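Local atomic coordinates of 6-phospho-beta-d glycosidase (Streptococcus pyogenes, PDB entry 5FOO), a protein that probably hydrolyses 6-phospho-beta-D-glucosides as a family 1 glycoside hydrolase, and binds the probe 6-phosphocyclophellitol in its pocket. Residues 160-165 with 217-222; 221-226 with 292-297; 369-374 with 386-391. The protein carries 1 engineered substitution. One frame throughout, in Å; residues are numbered along the deposited sequence.

Contact 1 of 3, residues 160-165 with 217-222; sequences WFVHNE and GRIGTI. With JAZ (6-phosphocyclophellitol), chain G; EDO (1,2-ethanediol), chain H.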
loop_
_atom_site.group_PDB
_atom_site.type_symbol
_atom_site.label_atom_id
_atom_site.label_comp_id
_atom_site.label_asym_id
_atom_site.label_seq_id
_atom_site.Cartn_x
_atom_site.Cartn_y
_atom_site.Cartn_z
ATOM N N TRP A 160 -2.742 13.051 2.604
ATOM C CA TRP A 160 -2.847 12.073 3.629
ATOM C C TRP A 160 -3.561 10.798 3.096
ATOM O O TRP A 160 -4.489 10.893 2.302
ATOM C CB TRP A 160 -3.671 12.649 4.772
ATOM C CG TRP A 160 -3.048 13.724 5.539
ATOM C CD1 TRP A 160 -3.271 15.081 5.381
ATOM C CD2 TRP A 160 -2.123 13.594 6.604
ATOM N NE1 TRP A 160 -2.525 15.792 6.298
ATOM C CE2 TRP A 160 -1.832 14.904 7.082
ATOM C CE3 TRP A 160 -1.483 12.514 7.206
ATOM C CZ2 TRP A 160 -0.939 15.136 8.130
ATOM C CZ3 TRP A 160 -0.615 12.768 8.272
ATOM C CH2 TRP A 160 -0.336 14.065 8.689
ATOM N N PHE A 161 -3.154 9.645 3.607
ATOM C CA PHE A 161 -3.757 8.375 3.282
ATOM C C PHE A 161 -3.946 7.539 4.534
ATOM O O PHE A 161 -3.092 7.497 5.385
ATOM C CB PHE A 161 -2.922 7.694 2.189
ATOM C CG PHE A 161 -3.036 8.367 0.858
ATOM C CD1 PHE A 161 -4.093 8.087 0.012
ATOM C CD2 PHE A 161 -2.134 9.339 0.491
ATOM C CE1 PHE A 161 -4.262 8.776 -1.189
ATOM C CE2 PHE A 161 -2.272 10.021 -0.728
ATOM C CZ PHE A 161 -3.329 9.753 -1.556
ATOM N N VAL A 162 -5.098 6.885 4.668
ATOM C CA VAL A 162 -5.413 6.258 5.938
ATOM C C VAL A 162 -4.735 4.856 6.053
ATOM O O VAL A 162 -4.126 4.570 7.069
ATOM C CB VAL A 162 -6.935 6.140 6.210
ATOM C CG1 VAL A 162 -7.155 5.477 7.589
ATOM C CG2 VAL A 162 -7.618 7.513 6.252
ATOM N N HIS A 163 -4.866 4.017 5.020
ATOM C CA HIS A 163 -4.230 2.712 4.994
ATOM C C HIS A 163 -3.523 2.497 3.661
ATOM O O HIS A 163 -3.906 3.056 2.618
ATOM C CB HIS A 163 -5.265 1.584 5.055
ATOM C CG HIS A 163 -6.252 1.653 6.183
ATOM N ND1 HIS A 163 -5.904 1.420 7.479
ATOM C CD2 HIS A 163 -7.579 1.819 6.184
ATOM C CE1 HIS A 163 -6.964 1.480 8.256
ATOM N NE2 HIS A 163 -7.997 1.738 7.491
ATOM N N ASN A 164 -2.516 1.628 3.692
ATOM C CA ASN A 164 -2.080 0.923 2.521
ATOM C C ASN A 164 -2.731 -0.455 2.480
ATOM O O ASN A 164 -2.544 -1.261 3.401
ATOM C CB ASN A 164 -0.571 0.748 2.559
ATOM C CG ASN A 164 -0.067 -0.054 1.382
ATOM O OD1 ASN A 164 0.149 0.483 0.292
ATOM N ND2 ASN A 164 0.111 -1.346 1.590
ATOM N N GLU A 165 -3.473 -0.709 1.431
ATOM C CA GLU A 165 -4.042 -2.027 1.110
ATOM C C GLU A 165 -4.633 -2.771 2.297
ATOM O O GLU A 165 -4.103 -3.819 2.754
ATOM C CB GLU A 165 -3.031 -2.905 0.385
ATOM C CG GLU A 165 -2.489 -2.351 -0.899
ATOM C CD GLU A 165 -1.198 -3.113 -1.375
ATOM O OE1 GLU A 165 -0.094 -3.238 -0.670
ATOM O OE2 GLU A 165 -1.291 -3.560 -2.515
ATOM N N GLY A 217 -6.059 20.233 3.074
ATOM C CA GLY A 217 -5.461 19.357 2.067
ATOM C C GLY A 217 -6.410 18.221 1.686
ATOM O O GLY A 217 -7.594 18.372 1.809
ATOM N N ARG A 218 -5.890 17.065 1.253
ATOM C CA ARG A 218 -6.748 16.002 0.802
ATOM C C ARG A 218 -6.437 14.726 1.542
ATOM O O ARG A 218 -5.329 14.573 2.008
ATOM C CB ARG A 218 -6.658 15.857 -0.730
ATOM C CG ARG A 218 -7.457 16.993 -1.412
ATOM C CD ARG A 218 -7.527 16.841 -2.921
ATOM N NE ARG A 218 -6.182 16.940 -3.489
ATOM C CZ ARG A 218 -5.880 16.747 -4.783
ATOM N NH1 ARG A 218 -6.861 16.425 -5.644
ATOM N NH2 ARG A 218 -4.592 16.845 -5.202
ATOM N N ILE A 219 -7.445 13.857 1.698
ATOM C CA ILE A 219 -7.319 12.621 2.405
ATOM C C ILE A 219 -7.991 11.531 1.655
ATOM O O ILE A 219 -9.052 11.731 1.080
ATOM C CB ILE A 219 -7.836 12.683 3.834
ATOM C CG1 ILE A 219 -7.504 11.374 4.554
ATOM C CG2 ILE A 219 -9.314 13.063 3.905
ATOM C CD1 ILE A 219 -7.469 11.533 6.021
ATOM N N GLY A 220 -7.287 10.398 1.565
ATOM C CA GLY A 220 -7.780 9.264 0.844
ATOM C C GLY A 220 -7.317 7.994 1.474
ATOM O O GLY A 220 -7.045 7.944 2.681
ATOM N N THR A 221 -7.313 6.938 0.661
ATOM C CA THR A 221 -6.793 5.640 1.093
ATOM C C THR A 221 -6.086 5.022 -0.096
ATOM O O THR A 221 -6.204 5.534 -1.195
ATOM C CB THR A 221 -7.903 4.764 1.722
ATOM O OG1 THR A 221 -7.296 3.657 2.397
ATOM C CG2 THR A 221 -8.901 4.255 0.636
ATOM N N ILE A 222 -5.281 3.978 0.133
ATOM C CA ILE A 222 -4.528 3.316 -0.924
ATOM C C ILE A 222 -5.072 1.911 -1.078
ATOM O O ILE A 222 -4.981 1.082 -0.162
ATOM C CB ILE A 222 -3.017 3.316 -0.629
ATOM C CG1 ILE A 222 -2.458 4.746 -0.523
ATOM C CG2 ILE A 222 -2.244 2.556 -1.692
ATOM C CD1 ILE A 222 -1.158 4.811 0.248
HETATM C C2 JAZ G . 5.759 -4.353 -0.621
HETATM C C3 JAZ G . 4.955 -3.096 -0.227
HETATM C C4 JAZ G . 3.498 -3.234 -0.654
HETATM C C5 JAZ G . 3.347 -3.465 -2.151
HETATM C C6 JAZ G . 4.215 -4.621 -2.601
HETATM C C7 JAZ G . 5.665 -4.481 -2.137
HETATM C C8 JAZ G . 6.567 -5.567 -2.717
HETATM O O9 JAZ G . 6.100 -6.816 -2.217
HETATM P P10 JAZ G . 7.142 -7.994 -1.991
HETATM O O11 JAZ G . 6.314 -9.092 -1.424
HETATM O O12 JAZ G . 8.335 -7.528 -1.267
HETATM O O13 JAZ G . 7.648 -8.334 -3.325
HETATM O O14 JAZ G . 3.633 -5.858 -2.168
HETATM O O15 JAZ G . 7.142 -4.200 -0.285
HETATM O O16 JAZ G . 5.015 -2.997 1.173
HETATM O O17 JAZ G . 2.765 -2.087 -0.258
HETATM C C1 EDO H . -2.410 18.835 -2.243
HETATM O O1 EDO H . -2.830 17.672 -2.955
HETATM C C2 EDO H . -3.575 19.578 -1.679
HETATM O O2 EDO H . -4.651 18.676 -1.739
#

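Contact 2 of 3, residues 221-226 with 292-297; sequences TILNLT and DYLGLN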
loop_
_atom_site.group_PDB
_atom_site.type_symbol
_atom_site.label_atom_id
_atom_site.label_comp_id
_atom_site.label_asym_id
_atom_site.label_seq_id
_atom_site.Cartn_x
_atom_site.Cartn_y
_atom_site.Cartn_z
ATOM N N THR A 221 -7.313 6.938 0.661
ATOM C CA THR A 221 -6.793 5.640 1.093
ATOM C C THR A 221 -6.086 5.022 -0.096
ATOM O O THR A 221 -6.204 5.534 -1.195
ATOM C CB THR A 221 -7.903 4.764 1.722
ATOM O OG1 THR A 221 -7.296 3.657 2.397
ATOM C CG2 THR A 221 -8.901 4.255 0.636
ATOM N N ILE A 222 -5.281 3.978 0.133
ATOM C CA ILE A 222 -4.528 3.316 -0.924
ATOM C C ILE A 222 -5.072 1.911 -1.078
ATOM O O ILE A 222 -4.981 1.082 -0.162
ATOM C CB ILE A 222 -3.017 3.316 -0.629
ATOM C CG1 ILE A 222 -2.458 4.746 -0.523
ATOM C CG2 ILE A 222 -2.244 2.556 -1.692
ATOM C CD1 ILE A 222 -1.158 4.811 0.248
ATOM N N LEU A 223 -5.611 1.639 -2.243
ATOM C CA LEU A 223 -6.353 0.426 -2.505
ATOM C C LEU A 223 -5.784 -0.295 -3.718
ATOM O O LEU A 223 -4.838 0.187 -4.294
ATOM C CB LEU A 223 -7.834 0.713 -2.686
ATOM C CG LEU A 223 -8.549 1.399 -1.550
ATOM C CD1 LEU A 223 -10.009 1.562 -1.888
ATOM C CD2 LEU A 223 -8.411 0.673 -0.225
ATOM N N ASN A 224 -6.296 -1.505 -4.009
ATOM C CA ASN A 224 -6.013 -2.277 -5.257
ATOM C C ASN A 224 -7.249 -2.262 -6.136
ATOM O O ASN A 224 -8.408 -2.486 -5.683
ATOM C CB ASN A 224 -5.673 -3.717 -4.942
ATOM C CG ASN A 224 -4.161 -3.949 -4.720
ATOM O OD1 ASN A 224 -3.405 -4.211 -5.689
ATOM N ND2 ASN A 224 -3.719 -3.922 -3.431
ATOM N N LEU A 225 -7.049 -1.968 -7.402
ATOM C CA LEU A 225 -8.134 -2.149 -8.334
ATOM C C LEU A 225 -7.691 -3.167 -9.419
ATOM O O LEU A 225 -8.239 -3.191 -10.512
ATOM C CB LEU A 225 -8.549 -0.785 -8.886
ATOM C CG LEU A 225 -9.956 -0.412 -9.356
ATOM C CD1 LEU A 225 -11.103 -0.843 -8.466
ATOM C CD2 LEU A 225 -9.982 1.092 -9.503
ATOM N N THR A 226 -6.721 -4.004 -9.089
ATOM C CA THR A 226 -6.228 -5.052 -10.023
ATOM C C THR A 226 -7.404 -5.900 -10.552
ATOM O O THR A 226 -8.155 -6.387 -9.771
ATOM C CB THR A 226 -5.169 -5.901 -9.333
ATOM O OG1 THR A 226 -4.094 -5.050 -8.878
ATOM C CG2 THR A 226 -4.602 -7.017 -10.284
ATOM N N ASP A 292 -11.227 11.992 -0.785
ATOM C CA ASP A 292 -11.044 13.088 -1.836
ATOM C C ASP A 292 -10.402 12.508 -3.075
ATOM O O ASP A 292 -10.618 12.946 -4.201
ATOM C CB ASP A 292 -10.100 14.156 -1.278
ATOM C CG ASP A 292 -10.670 14.805 -0.075
ATOM O OD1 ASP A 292 -11.819 15.190 -0.254
ATOM O OD2 ASP A 292 -10.063 14.935 1.029
ATOM N N TYR A 293 -9.586 11.486 -2.859
ATOM C CA TYR A 293 -8.806 10.883 -3.909
ATOM C C TYR A 293 -8.267 9.511 -3.468
ATOM O O TYR A 293 -8.438 9.116 -2.303
ATOM C CB TYR A 293 -7.683 11.831 -4.364
ATOM C CG TYR A 293 -6.635 12.282 -3.413
ATOM C CD1 TYR A 293 -6.534 11.831 -2.124
ATOM C CD2 TYR A 293 -5.656 13.185 -3.860
ATOM C CE1 TYR A 293 -5.543 12.248 -1.288
ATOM C CE2 TYR A 293 -4.662 13.635 -3.022
ATOM C CZ TYR A 293 -4.583 13.118 -1.755
ATOM O OH TYR A 293 -3.597 13.551 -0.910
ATOM N N LEU A 294 -7.674 8.776 -4.396
ATOM C CA LEU A 294 -7.166 7.429 -4.091
ATOM C C LEU A 294 -5.761 7.266 -4.543
ATOM O O LEU A 294 -5.329 7.846 -5.566
ATOM C CB LEU A 294 -7.958 6.354 -4.793
ATOM C CG LEU A 294 -9.360 6.106 -4.242
ATOM C CD1 LEU A 294 -10.117 5.283 -5.267
ATOM C CD2 LEU A 294 -9.411 5.477 -2.858
ATOM N N GLY A 295 -5.059 6.424 -3.816
ATOM C CA GLY A 295 -3.920 5.756 -4.408
ATOM C C GLY A 295 -4.343 4.368 -4.804
ATOM O O GLY A 295 -5.093 3.693 -4.058
ATOM N N LEU A 296 -3.901 3.960 -5.978
ATOM C CA LEU A 296 -4.167 2.646 -6.498
ATOM C C LEU A 296 -2.853 1.957 -6.759
ATOM O O LEU A 296 -2.018 2.500 -7.449
ATOM C CB LEU A 296 -4.972 2.694 -7.787
ATOM C CG LEU A 296 -6.355 3.260 -7.548
ATOM C CD1 LEU A 296 -7.120 3.185 -8.848
ATOM C CD2 LEU A 296 -7.135 2.524 -6.459
ATOM N N ASN A 297 -2.666 0.791 -6.145
ATOM C CA ASN A 297 -1.439 0.001 -6.261
ATOM C C ASN A 297 -1.592 -1.036 -7.346
ATOM O O ASN A 297 -2.630 -1.691 -7.461
ATOM C CB ASN A 297 -1.035 -0.701 -4.950
ATOM C CG ASN A 297 -0.640 0.271 -3.833
ATOM O OD1 ASN A 297 -0.297 1.442 -4.046
ATOM N ND2 ASN A 297 -0.693 -0.218 -2.631
#

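Contact 3 of 3, residues 369-374 with 386-391; sequences VGISGE and DDYRIQ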
loop_
_atom_site.group_PDB
_atom_site.type_symbol
_atom_site.label_atom_id
_atom_site.label_comp_id
_atom_site.label_asym_id
_atom_site.label_seq_id
_atom_site.Cartn_x
_atom_site.Cartn_y
_atom_site.Cartn_z
ATOM N N VAL A 369 9.116 -3.566 -9.728
ATOM C CA VAL A 369 9.528 -4.950 -9.999
ATOM C C VAL A 369 10.752 -5.288 -9.134
ATOM O O VAL A 369 11.719 -4.510 -9.021
ATOM C CB VAL A 369 9.833 -5.212 -11.504
ATOM C CG1 VAL A 369 11.008 -4.396 -12.023
ATOM C CG2 VAL A 369 10.089 -6.716 -11.717
ATOM N N GLY A 370 10.681 -6.467 -8.532
ATOM C CA GLY A 370 11.632 -6.933 -7.552
ATOM C C GLY A 370 12.410 -8.127 -8.109
ATOM O O GLY A 370 11.786 -9.048 -8.662
ATOM N N ILE A 371 13.735 -8.122 -7.924
ATOM C CA ILE A 371 14.674 -9.105 -8.527
ATOM C C ILE A 371 15.710 -9.411 -7.470
ATOM O O ILE A 371 16.103 -8.516 -6.723
ATOM C CB ILE A 371 15.342 -8.456 -9.772
ATOM C CG1 ILE A 371 14.291 -8.269 -10.869
ATOM C CG2 ILE A 371 16.543 -9.206 -10.342
ATOM C CD1 ILE A 371 13.654 -9.573 -11.307
ATOM N N SER A 372 16.128 -10.667 -7.366
ATOM C CA SER A 372 17.284 -11.049 -6.518
ATOM C C SER A 372 18.635 -10.985 -7.265
ATOM O O SER A 372 18.705 -10.767 -8.476
ATOM C CB SER A 372 17.065 -12.445 -5.923
ATOM O OG SER A 372 16.973 -13.372 -6.968
ATOM N N GLY A 373 19.715 -11.110 -6.516
ATOM C CA GLY A 373 21.035 -11.230 -7.107
ATOM C C GLY A 373 21.420 -10.118 -8.072
ATOM O O GLY A 373 22.053 -10.380 -9.138
ATOM N N GLU A 374 21.092 -8.867 -7.707
ATOM C CA GLU A 374 21.337 -7.779 -8.650
ATOM C C GLU A 374 22.823 -7.487 -8.796
ATOM O O GLU A 374 23.189 -6.709 -9.669
ATOM C CB GLU A 374 20.589 -6.480 -8.264
ATOM C CG GLU A 374 19.079 -6.576 -8.367
ATOM C CD GLU A 374 18.405 -5.216 -8.370
ATOM O OE1 GLU A 374 18.721 -4.373 -7.464
ATOM O OE2 GLU A 374 17.583 -5.020 -9.298
ATOM N N ASP A 386 20.157 -2.104 -14.307
ATOM C CA ASP A 386 18.845 -2.746 -14.190
ATOM C C ASP A 386 17.949 -2.388 -15.329
ATOM O O ASP A 386 16.881 -1.769 -15.117
ATOM C CB ASP A 386 18.181 -2.421 -12.833
ATOM C CG ASP A 386 18.060 -0.911 -12.540
ATOM O OD1 ASP A 386 18.779 -0.062 -13.131
ATOM O OD2 ASP A 386 17.278 -0.569 -11.643
ATOM N N ASP A 387 18.335 -2.763 -16.553
ATOM C CA ASP A 387 17.473 -2.457 -17.712
ATOM C C ASP A 387 16.148 -3.208 -17.705
ATOM O O ASP A 387 15.177 -2.698 -18.262
ATOM C CB ASP A 387 18.164 -2.444 -19.088
ATOM C CG ASP A 387 19.112 -3.551 -19.281
ATOM O OD1 ASP A 387 18.758 -4.720 -18.979
ATOM O OD2 ASP A 387 20.235 -3.235 -19.748
ATOM N N TYR A 388 16.092 -4.398 -17.083
ATOM C CA TYR A 388 14.809 -5.043 -16.802
ATOM C C TYR A 388 13.839 -4.095 -16.033
ATOM O O TYR A 388 12.661 -4.109 -16.274
ATOM C CB TYR A 388 14.980 -6.338 -16.025
ATOM C CG TYR A 388 15.872 -6.188 -14.821
ATOM C CD1 TYR A 388 17.241 -6.407 -14.923
ATOM C CD2 TYR A 388 15.351 -5.871 -13.575
ATOM C CE1 TYR A 388 18.082 -6.241 -13.812
ATOM C CE2 TYR A 388 16.173 -5.738 -12.451
ATOM C CZ TYR A 388 17.537 -5.925 -12.586
ATOM O OH TYR A 388 18.377 -5.783 -11.539
ATOM N N ARG A 389 14.338 -3.296 -15.088
ATOM C CA ARG A 389 13.460 -2.405 -14.282
ATOM C C ARG A 389 12.987 -1.170 -15.103
ATOM O O ARG A 389 11.816 -0.793 -15.102
ATOM C CB ARG A 389 14.185 -1.969 -13.008
ATOM C CG ARG A 389 13.320 -1.085 -12.123
ATOM C CD ARG A 389 13.873 -0.954 -10.733
ATOM N NE ARG A 389 13.827 -2.248 -10.098
ATOM C CZ ARG A 389 14.881 -2.997 -9.790
ATOM N NH1 ARG A 389 16.141 -2.584 -10.036
ATOM N NH2 ARG A 389 14.653 -4.208 -9.223
ATOM N N ILE A 390 13.920 -0.567 -15.833
ATOM C CA ILE A 390 13.608 0.467 -16.843
ATOM C C ILE A 390 12.525 0.019 -17.801
ATOM O O ILE A 390 11.472 0.682 -17.932
ATOM C CB ILE A 390 14.856 0.869 -17.609
ATOM C CG1 ILE A 390 15.809 1.582 -16.625
ATOM C CG2 ILE A 390 14.500 1.741 -18.834
ATOM C CD1 ILE A 390 17.175 1.947 -17.205
ATOM N N GLN A 391 12.726 -1.148 -18.408
ATOM C CA GLN A 391 11.737 -1.688 -19.284
ATOM C C GLN A 391 10.384 -1.887 -18.576
ATOM O O GLN A 391 9.318 -1.453 -19.073
ATOM C CB GLN A 391 12.224 -3.011 -19.839
ATOM C CG GLN A 391 11.298 -3.622 -20.860
ATOM C CD GLN A 391 11.246 -2.745 -22.109
ATOM O OE1 GLN A 391 12.247 -2.066 -22.457
ATOM N NE2 GLN A 391 10.077 -2.711 -22.769
HETATM O O HOH W 1 11.090 -1.198 -8.925
#

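Contact 1 of 3, residues 160-165 with 217-222
Phe161 presents the edge of its ring to the backbone of Thr221: CD1 lies 3.5 Å from Thr221 N, and Thr221 CA sits in the ring plane. Ile222 crosses the phenyl group at about a right angle, CG1 reaching CD1 at 3.8 Å, while the ring of Tyr293 meets it, the planes about 10° apart. On the other face of the sheet Trp160 receives Arg218 O at its edge, and its CB rests on CG1 of Ile219. The imidazole of His163 has Val162 CG1 over the centre of one face and Thr221 OG1 near its rim; its nitrogens are bonded elsewhere, ND1 to His118.

The backbones are joined by a parallel ladder. Gly220 N donates to Trp160 O (2.9 Å), and Gly220 O accepts from Val162 N. The chain turns a corner at Val162, and a beta bulge shifts the register by one. Pairing then resumes, Ile222 N giving its hydrogen to His163 O (3.0 Å) and Ile222 O accepting from Glu165 N (2.8 Å).

This pairing delivers Asn164 and Glu165 to the sugar pocket. Asn164 holds CG anti to the backbone N (chi1 177°); its ND2 donates to the anti side of Glu165 OE1 at 3.0 Å. Hydroxyl O17 of 6-phosphocyclophellitol donates to that same OE1 (3.1 Å). Glu165 OE2 is held by Asn224 and Tyr299. An Asn-Glu pair here is consistent with the signature that carries the acid/base in family 1 enzymes.

The two strands are the fourth and fifth of the barrel, joined by a right-handed beta-alpha-beta crossover. Helix 186-208 covers Val162 and Ile219, and helix 136-153 packs against Trp160.

Contact 2 of 3, residues 221-226 with 292-297
Ile222 directs CG2 anti to its backbone N, and Asn297 has CG anti to its carbonyl carbon (chi1 -66°); the methyl thereby meets the flat amide, 3.3 Å from both OD1 and ND2 of Asn297. That amide has polar partners beyond the strand pair: OD1 is bonded to Ser365, and ND2 to Asn164 OD1. Leu225 CD2 touches Leu296 CD1 at 3.6 Å. Thr221 and Leu294 run alongside one another, Thr221 CG2 3.7 Å from Leu294 CD2.

Three nearly straight parallel-sheet bonds join the backbones. Gly295 makes two bonds to the same strand, N donating to Thr221 O (3.0 Å) and O accepting from Leu223 N (2.8 Å). Asn297 N then closes on Leu223 O (2.9 Å). Gly295 has no side chain, and its CA comes within 4.3 Å of Ile222 CA.

Farther along, Asn224 OD1 and Asn297 O, both acceptors, approach to 3.2 Å without bonding. The leucine face is covered by Met253 of helix 235-258 and Met353 of helix 344-356. Asn297 lies near the ligand at the C-terminal end of its strand. Parallel neighbouring strands with apolar side chains turned to the surrounding helices are characteristic of the TIM barrel, here its fifth and sixth strands.

Contact 3 of 3, residues 369-374 with 386-391
Arg389, near the start of helix 387-405, anchors the loop that follows the seventh barrel strand through a salt-bridge network with Glu374 and Asp386. Its guanidinium grips Val369 O side-on, NH2 at 3.0 Å and NE at 3.3 Å, with the carbonyl oxygen lying in the guanidinium plane. End-on, NH1 and NH2 both hold Glu374 OE2: NH1 meets the syn lone pair of OE2 at 2.9 Å, whereas NH2 comes from above the carboxylate plane. The carboxylate is turned 70° against the guanidinium. Tyr388 OH also donates to OE2, at a very short 2.5 Å whose exact length is doubtful.

Around this polar core, Ile371 crosses the tyrosine obliquely, CG1 standing 3.5 Å from Tyr388 CE2, and Val369 CG1 lies on the aliphatic part of Arg389. Asp386, at the N-cap position, takes NH1 of Arg389 on the anti lone pair of OD2 (2.8 Å) and shares that oxygen with Ser449 of helix 448-459. Lys447 pairs with the other oxygen of Glu374, probably helping to balance the two acids. One ordered water completes the join, accepting from Val369 N at 3.2 Å and weakly from Arg389 NE.

Contacts 1 and 2 are consecutive steps round one TIM barrel: strand 218-224 pairs with strand 159-161 on one side and with strand 293-297 on the other. They share Thr221 and Ile222, and their centres are 8 Å apart. Contact 3 follows both along the chain and touches neither; its centre is about 28 Å from that of contact 1 and 25 Å from that of contact 2. It joins the loop after strand 362-367, the next strand round the barrel, to helix 387-405. Together they illustrate the division of labour in this fold: the paired strands bring residues to the ligand pocket, while a more peripheral ionic network ties a strand-to-helix connection in place.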